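PDB 4FYE: SidF, inhibitor of growth family, member 3 from Legionella pneumophila subsp. pneumophila, which probably removes a phosphate group from phosphoinositide lipids, acting as a bacterial phosphatidylinositol phosphate phosphatase. Local coordinates for residues A[140-145]-A[733-738]; A[67-72]-A[125-130]. The protein carries 1 engineered substitution. All coordinates share one frame; numbering follows the deposited sequence.

Interaction 1 of 2, residues A[140-145]-A[733-738]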
ATOM      1  N   ASP A 140       8.553  16.754  28.163  1.00 44.17           N
ATOM      2  CA  ASP A 140       7.453  16.487  29.081  1.00 43.96           C
ATOM      3  C   ASP A 140       6.473  15.437  28.565  1.00 45.61           C
ATOM      4  O   ASP A 140       6.098  14.496  29.303  1.00 47.57           O
ATOM      5  CB  ASP A 140       6.739  17.786  29.397  1.00 48.21           C
ATOM      6  CG  ASP A 140       7.556  18.666  30.319  1.00 58.31           C
ATOM      7  OD1 ASP A 140       8.482  18.114  30.981  1.00 60.92           O
ATOM      8  OD2 ASP A 140       7.282  19.895  30.386  1.00 63.59           O
ATOM      9  N   PHE A 141       6.077  15.585  27.295  1.00 41.65           N
ATOM     10  CA  PHE A 141       5.289  14.575  26.655  1.00 42.39           C
ATOM     11  C   PHE A 141       5.958  13.231  26.806  1.00 44.59           C
ATOM     12  O   PHE A 141       5.271  12.291  27.254  1.00 43.72           O
ATOM     13  CB  PHE A 141       5.063  14.886  25.188  1.00 39.47           C
ATOM     14  CG  PHE A 141       4.515  13.739  24.394  1.00 33.58           C
ATOM     15  CD1 PHE A 141       3.154  13.540  24.303  1.00 36.14           C
ATOM     16  CD2 PHE A 141       5.344  12.916  23.684  1.00 35.62           C
ATOM     17  CE1 PHE A 141       2.623  12.517  23.511  1.00 35.43           C
ATOM     18  CE2 PHE A 141       4.835  11.868  22.900  1.00 35.44           C
ATOM     19  CZ  PHE A 141       3.484  11.666  22.814  1.00 35.48           C
ATOM     20  N   LEU A 142       7.265  13.124  26.454  1.00 44.73           N
ATOM     21  CA  LEU A 142       8.003  11.831  26.645  1.00 42.80           C
ATOM     22  C   LEU A 142       7.942  11.327  28.065  1.00 44.59           C
ATOM     23  O   LEU A 142       7.749  10.103  28.273  1.00 45.26           O
ATOM     24  CB  LEU A 142       9.461  11.848  26.181  1.00 38.34           C
ATOM     25  CG  LEU A 142       9.413  11.911  24.664  1.00 40.16           C
ATOM     26  CD1 LEU A 142      10.677  12.487  24.027  1.00 39.98           C
ATOM     27  CD2 LEU A 142       9.142  10.552  24.130  1.00 38.08           C
ATOM     28  N   GLU A 143       8.033  12.241  29.051  1.00 41.92           N
ATOM     29  CA  GLU A 143       8.015  11.753  30.417  1.00 47.13           C
ATOM     30  C   GLU A 143       6.669  11.220  30.753  1.00 46.85           C
ATOM     31  O   GLU A 143       6.576  10.322  31.535  1.00 52.80           O
ATOM     32  CB  GLU A 143       8.336  12.807  31.462  1.00 53.17           C
ATOM     33  CG  GLU A 143       9.809  13.105  31.553  1.00 66.76           C
ATOM     34  CD  GLU A 143      10.139  14.225  32.536  1.00 80.66           C
ATOM     35  OE1 GLU A 143       9.508  14.275  33.631  1.00 86.23           O
ATOM     36  OE2 GLU A 143      11.039  15.043  32.197  1.00 84.75           O
ATOM     37  N   GLN A 144       5.617  11.823  30.211  1.00 44.69           N
ATOM     38  CA  GLN A 144       4.300  11.412  30.594  1.00 45.78           C
ATOM     39  C   GLN A 144       4.078  10.047  29.958  1.00 47.67           C
ATOM     40  O   GLN A 144       3.650   9.081  30.591  1.00 50.42           O
ATOM     41  CB  GLN A 144       3.264  12.438  30.128  1.00 44.19           C
ATOM     42  CG  GLN A 144       3.403  13.813  30.752  1.00 48.73           C
ATOM     43  CD  GLN A 144       3.601  13.805  32.249  1.00 52.48           C
ATOM     44  OE1 GLN A 144       2.812  13.206  33.038  1.00 55.16           O
ATOM     45  NE2 GLN A 144       4.676  14.448  32.662  1.00 50.50           N
ATOM     46  N   LEU A 145       4.490   9.963  28.712  1.00 40.87           N
ATOM     47  CA  LEU A 145       4.385   8.769  27.999  1.00 40.93           C
ATOM     48  C   LEU A 145       5.051   7.607  28.693  1.00 43.63           C
ATOM     49  O   LEU A 145       4.443   6.565  28.706  1.00 44.19           O
ATOM     50  CB  LEU A 145       4.913   8.973  26.589  1.00 41.68           C
ATOM     51  CG  LEU A 145       4.669   7.906  25.542  1.00 44.14           C
ATOM     52  CD1 LEU A 145       4.579   8.455  24.126  1.00 42.26           C
ATOM     53  CD2 LEU A 145       5.851   6.956  25.680  1.00 45.55           C
ATOM     54  N   PHE A 733       4.800   9.882  16.923  1.00 32.85           N
ATOM     55  CA  PHE A 733       3.835   8.803  16.794  1.00 33.22           C
ATOM     56  C   PHE A 733       4.473   7.423  16.946  1.00 37.26           C
ATOM     57  O   PHE A 733       3.777   6.492  17.372  1.00 38.54           O
ATOM     58  CB  PHE A 733       2.920   8.927  15.537  1.00 34.23           C
ATOM     59  CG  PHE A 733       1.613   9.659  15.824  1.00 35.81           C
ATOM     60  CD1 PHE A 733       0.777   9.225  16.834  1.00 35.49           C
ATOM     61  CD2 PHE A 733       1.230  10.769  15.083  1.00 40.46           C
ATOM     62  CE1 PHE A 733      -0.428   9.866  17.116  1.00 43.88           C
ATOM     63  CE2 PHE A 733       0.017  11.418  15.346  1.00 42.68           C
ATOM     64  CZ  PHE A 733      -0.813  10.970  16.374  1.00 40.65           C
ATOM     65  N   GLY A 734       5.784   7.292  16.662  1.00 32.43           N
ATOM     66  CA  GLY A 734       6.481   6.009  16.877  1.00 37.48           C
ATOM     67  C   GLY A 734       6.476   5.516  18.312  1.00 41.21           C
ATOM     68  O   GLY A 734       6.272   4.327  18.569  1.00 54.01           O
ATOM     69  N   LYS A 735       6.637   6.430  19.255  1.00 44.69           N
ATOM     70  CA  LYS A 735       6.629   6.116  20.696  1.00 48.32           C
ATOM     71  C   LYS A 735       5.261   5.688  21.173  1.00 47.71           C
ATOM     72  O   LYS A 735       5.157   4.882  22.054  1.00 58.22           O
ATOM     73  CB  LYS A 735       7.065   7.332  21.550  1.00 55.52           C
ATOM     74  CG  LYS A 735       8.291   8.086  21.094  1.00 56.17           C
ATOM     75  CD  LYS A 735       9.555   7.253  21.270  1.00 68.52           C
ATOM     76  CE  LYS A 735      10.664   7.801  20.351  1.00 76.46           C
ATOM     77  NZ  LYS A 735      11.790   6.825  20.159  1.00 74.39           N
ATOM     78  N   VAL A 736       4.203   6.219  20.596  1.00 45.56           N
ATOM     79  CA  VAL A 736       2.912   5.703  20.934  1.00 44.41           C
ATOM     80  C   VAL A 736       2.751   4.304  20.347  1.00 42.62           C
ATOM     81  O   VAL A 736       2.205   3.403  21.004  1.00 42.51           O
ATOM     82  CB  VAL A 736       1.826   6.610  20.360  1.00 45.30           C
ATOM     83  CG1 VAL A 736       0.491   5.924  20.502  1.00 48.81           C
ATOM     84  CG2 VAL A 736       1.791   7.882  21.157  1.00 45.59           C
ATOM     85  N   ALA A 737       3.183   4.126  19.102  1.00 35.38           N
ATOM     86  CA  ALA A 737       3.154   2.786  18.477  1.00 42.94           C
ATOM     87  C   ALA A 737       3.722   1.717  19.402  1.00 44.01           C
ATOM     88  O   ALA A 737       3.163   0.621  19.476  1.00 50.97           O
ATOM     89  CB  ALA A 737       3.903   2.733  17.140  1.00 39.33           C
ATOM     90  N   ASN A 738       4.803   2.009  20.112  1.00 43.94           N
ATOM     91  CA  ASN A 738       5.257   1.036  21.138  1.00 48.62           C
ATOM     92  C   ASN A 738       4.169   0.400  21.953  1.00 50.66           C
ATOM     93  O   ASN A 738       4.270  -0.769  22.233  1.00 57.07           O
ATOM     94  CB  ASN A 738       6.323   1.648  22.014  1.00 47.93           C
ATOM     95  CG  ASN A 738       7.600   1.888  21.225  1.00 56.83           C
ATOM     96  OD1 ASN A 738       7.874   1.148  20.259  1.00 63.29           O
ATOM     97  ND2 ASN A 738       8.361   2.925  21.579  1.00 54.95           N
TER
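Two helical segments, 140-145 and 733-738, run side by side in the same direction, their axes only 3° from parallel and 11.3 Å apart at closest approach. That spacing is wide for directly packed helices, and the backbones stay well separated: the nearest CA atoms are those of Leu145 and Val736, 7.8 Å apart. Side chains bridge the gap, and no hydrogen bond or salt bridge crosses it. Leu145 and Lys735 carry the contact between them. Leu145 starts out toward helix 733-738, CG anti to the backbone N (chi1 -169°); its CD1 ends over the root of Lys735, 3.8 Å from CB, and beside Val736 CG2 at 4.1 Å. The root of Lys735 crosses Leu145 at about a right angle. Its bend at chi2 (-69°) then carries the ammonium end away from helix 140-145, so the aliphatic part packs while the charged end stays on the exposed flank. One turn back, Leu142 crosses the lysine obliquely and touches it through CD2, 4.0 Å from Lys735 CG. On the buried flank Phe141 makes a looser approach, the rim of its ring facing Val736, with CZ 4.5 Å from CG2 and the methyl lying near the ring plane. This is apolar helix-helix packing with a small buried area, 170 Å². It joins the start of helix 136-163 to the last modelled helix, 733-741. Helix 71-92 lines the buried flank, where Val71 touches Phe141 and Leu145 and Glu74 touches Val736, while helix 701-712 packs against Phe733 and Ala737.

Interaction 2 of 2, residues A[67-72]-A[125-130]; sequences GQPDVI and AKADLF
Segments 67-72 and 125-130 pass each other in nearly opposite directions, close enough for their backbones to pair over a short antiparallel stretch centred on Asp70 and Lys126. Two straight bonds flank this single bridge: Ala127 N donates to Pro69 O at 2.9 Å, and Val71 N donates to Ala125 O at 3.0 Å. Both donors lie in the plane of the carbonyl they meet. A third bond extends the grip by a side chain. Gln68, bent at chi2 (72°), swings its amide so that OE1 takes the N-H of Leu129 at 2.8 Å, nearly along the C=O axis. Asp128 shapes the backbone there through an Asx turn, its OD1 accepting from Phe130 N at 3.0 Å from above the carboxylate plane, while OD2 is salt-bridged to Arg63. The tight, buried face is apolar: the Pro69 ring lies against Ala127, with CG 3.8 Å from CB, and its CD sits 3.8 Å from Leu129 CG. The buried Ala125 methyl packs on Ile72 CD1. On the looser side Lys126 lies exposed; Asp70 OD2 approaches only its aliphatic chain, 3.8 Å from CG, and NZ stays 5.8 Å from that oxygen, too far for a salt bridge. Asp70 is also the N-cap of the helix that begins at Val71, its OD1 accepting a weak bond from Gln73 N. The pairing ties the start of helix 71-92 to the loop between helices 98-119 and 136-163. Ala127 rests on Asn138 and Phe141 of helix 136-163, and helix 733-741 meets Pro69 and Leu129 through Phe733.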
ATOM      1  N   GLY A  67      -4.358  15.610  14.502  1.00 42.87           N
ATOM      2  CA  GLY A  67      -3.260  14.739  14.074  1.00 41.91           C
ATOM      3  C   GLY A  67      -2.073  14.835  15.054  1.00 40.98           C
ATOM      4  O   GLY A  67      -0.915  14.572  14.705  1.00 41.42           O
ATOM      5  N   GLN A  68      -2.360  15.174  16.301  1.00 40.67           N
ATOM      6  CA  GLN A  68      -1.321  15.427  17.252  1.00 43.36           C
ATOM      7  C   GLN A  68      -1.380  14.353  18.327  1.00 39.85           C
ATOM      8  O   GLN A  68      -2.442  14.091  18.835  1.00 43.33           O
ATOM      9  CB  GLN A  68      -1.581  16.827  17.787  1.00 47.49           C
ATOM     10  CG  GLN A  68      -0.320  17.592  18.061  1.00 60.81           C
ATOM     11  CD  GLN A  68       0.437  18.061  16.821  1.00 53.64           C
ATOM     12  OE1 GLN A  68       1.599  17.843  16.706  1.00 56.82           O
ATOM     13  NE2 GLN A  68      -0.202  18.771  15.980  1.00 58.82           N
ATOM     14  N   PRO A  69      -0.253  13.679  18.684  1.00 40.83           N
ATOM     15  CA  PRO A  69      -0.460  12.576  19.713  1.00 39.79           C
ATOM     16  C   PRO A  69      -0.827  13.107  21.044  1.00 42.59           C
ATOM     17  O   PRO A  69      -0.281  14.124  21.500  1.00 41.31           O
ATOM     18  CB  PRO A  69       0.894  11.951  19.881  1.00 35.34           C
ATOM     19  CG  PRO A  69       1.688  12.450  18.726  1.00 36.25           C
ATOM     20  CD  PRO A  69       1.133  13.743  18.239  1.00 35.78           C
ATOM     21  N   ASP A  70      -1.721  12.399  21.701  1.00 44.43           N
ATOM     22  CA  ASP A  70      -2.098  12.758  23.041  1.00 41.73           C
ATOM     23  C   ASP A  70      -2.069  11.489  23.907  1.00 40.91           C
ATOM     24  O   ASP A  70      -2.861  10.574  23.639  1.00 42.28           O
ATOM     25  CB  ASP A  70      -3.506  13.345  22.982  1.00 42.42           C
ATOM     26  CG  ASP A  70      -4.035  13.733  24.390  1.00 49.66           C
ATOM     27  OD1 ASP A  70      -3.678  13.053  25.389  1.00 46.64           O
ATOM     28  OD2 ASP A  70      -4.813  14.704  24.504  1.00 54.04           O
ATOM     29  N   VAL A  71      -1.203  11.396  24.923  1.00 41.10           N
ATOM     30  CA  VAL A  71      -1.054  10.073  25.604  1.00 46.74           C
ATOM     31  C   VAL A  71      -2.256   9.603  26.429  1.00 43.01           C
ATOM     32  O   VAL A  71      -2.565   8.413  26.502  1.00 41.05           O
ATOM     33  CB  VAL A  71       0.243   9.872  26.408  1.00 51.97           C
ATOM     34  CG1 VAL A  71       1.434   9.915  25.491  1.00 58.53           C
ATOM     35  CG2 VAL A  71       0.400  10.890  27.494  1.00 52.19           C
ATOM     36  N   ILE A  72      -2.976  10.537  27.000  1.00 43.10           N
ATOM     37  CA  ILE A  72      -4.293  10.166  27.557  1.00 44.66           C
ATOM     38  C   ILE A  72      -5.245   9.452  26.590  1.00 41.71           C
ATOM     39  O   ILE A  72      -5.767   8.382  26.919  1.00 41.34           O
ATOM     40  CB  ILE A  72      -4.987  11.347  28.207  1.00 45.32           C
ATOM     41  CG1 ILE A  72      -4.048  11.865  29.297  1.00 45.16           C
ATOM     42  CG2 ILE A  72      -6.315  10.881  28.869  1.00 41.70           C
ATOM     43  CD1 ILE A  72      -4.574  13.154  29.929  1.00 45.52           C
ATOM     44  N   ALA A 125       0.373  16.285  28.245  1.00 52.22           N
ATOM     45  CA  ALA A 125       0.012  15.018  27.607  1.00 48.03           C
ATOM     46  C   ALA A 125       0.159  15.072  26.110  1.00 44.73           C
ATOM     47  O   ALA A 125       0.106  14.060  25.463  1.00 47.65           O
ATOM     48  CB  ALA A 125      -1.423  14.655  27.959  1.00 50.28           C
ATOM     49  N   LYS A 126       0.311  16.246  25.535  1.00 48.76           N
ATOM     50  CA  LYS A 126       0.207  16.345  24.065  1.00 48.73           C
ATOM     51  C   LYS A 126       1.568  16.556  23.466  1.00 43.68           C
ATOM     52  O   LYS A 126       2.388  17.264  24.027  1.00 44.93           O
ATOM     53  CB  LYS A 126      -0.762  17.455  23.598  1.00 50.41           C
ATOM     54  CG  LYS A 126      -2.169  17.366  24.200  1.00 61.03           C
ATOM     55  CD  LYS A 126      -3.128  18.344  23.495  1.00 69.24           C
ATOM     56  CE  LYS A 126      -3.872  19.204  24.512  1.00 78.68           C
ATOM     57  NZ  LYS A 126      -4.440  20.487  23.975  1.00 82.31           N
ATOM     58  N   ALA A 127       1.815  15.939  22.320  1.00 39.03           N
ATOM     59  CA  ALA A 127       3.085  16.135  21.650  1.00 39.82           C
ATOM     60  C   ALA A 127       2.876  17.186  20.596  1.00 39.64           C
ATOM     61  O   ALA A 127       1.753  17.460  20.226  1.00 40.77           O
ATOM     62  CB  ALA A 127       3.560  14.845  21.004  1.00 37.09           C
ATOM     63  N   ASP A 128       3.965  17.789  20.134  1.00 40.44           N
ATOM     64  CA  ASP A 128       3.961  18.561  18.915  1.00 41.01           C
ATOM     65  C   ASP A 128       4.931  17.881  17.946  1.00 38.02           C
ATOM     66  O   ASP A 128       6.158  17.787  18.205  1.00 42.27           O
ATOM     67  CB  ASP A 128       4.367  19.989  19.168  1.00 39.59           C
ATOM     68  CG  ASP A 128       4.460  20.821  17.838  1.00 51.18           C
ATOM     69  OD1 ASP A 128       3.930  20.387  16.758  1.00 48.78           O
ATOM     70  OD2 ASP A 128       5.068  21.929  17.875  1.00 52.66           O
ATOM     71  N   LEU A 129       4.374  17.361  16.870  1.00 39.71           N
ATOM     72  CA  LEU A 129       5.094  16.607  15.841  1.00 40.29           C
ATOM     73  C   LEU A 129       5.960  17.506  14.970  1.00 44.33           C
ATOM     74  O   LEU A 129       6.858  16.989  14.284  1.00 43.61           O
ATOM     75  CB  LEU A 129       4.128  15.962  14.867  1.00 42.68           C
ATOM     76  CG  LEU A 129       3.408  14.662  15.277  1.00 42.86           C
ATOM     77  CD1 LEU A 129       2.714  14.079  14.069  1.00 33.88           C
ATOM     78  CD2 LEU A 129       4.293  13.612  15.908  1.00 34.45           C
ATOM     79  N   PHE A 130       5.769  18.829  15.023  1.00 36.48           N
ATOM     80  CA  PHE A 130       6.383  19.631  13.966  1.00 37.72           C
ATOM     81  C   PHE A 130       7.375  20.544  14.559  1.00 39.58           C
ATOM     82  O   PHE A 130       7.682  21.549  14.041  1.00 43.47           O
ATOM     83  CB  PHE A 130       5.338  20.416  13.225  1.00 37.01           C
ATOM     84  CG  PHE A 130       4.281  19.529  12.672  1.00 42.32           C
ATOM     85  CD1 PHE A 130       4.639  18.480  11.768  1.00 38.13           C
ATOM     86  CD2 PHE A 130       2.945  19.657  13.084  1.00 37.26           C
ATOM     87  CE1 PHE A 130       3.678  17.613  11.286  1.00 36.15           C
ATOM     88  CE2 PHE A 130       1.986  18.779  12.596  1.00 38.77           C
ATOM     89  CZ  PHE A 130       2.362  17.761  11.682  1.00 38.82           C
TER

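How the interactions relate
Both contacts lie on the same side of the chain, each about 26 Å from its centre and their own centres about 8 Å apart, yet they work by different means. Interaction 1, small but buried, joins two helices distant in sequence through sparse apolar contacts; interaction 2, larger but only partly buried, joins nearer segments through two backbone hydrogen bonds and one to a side-chain amide. Each has a lysine on its exposed flank. They meet through Phe141, whose CD1 lies 3.3 Å from Ala125 O, and through Phe733 at the start of segment 733-738, its CE2 3.4 Å from Gly67 O. The antiparallel pairing of 67-72 with 125-130 therefore packs against both helices of interaction 1.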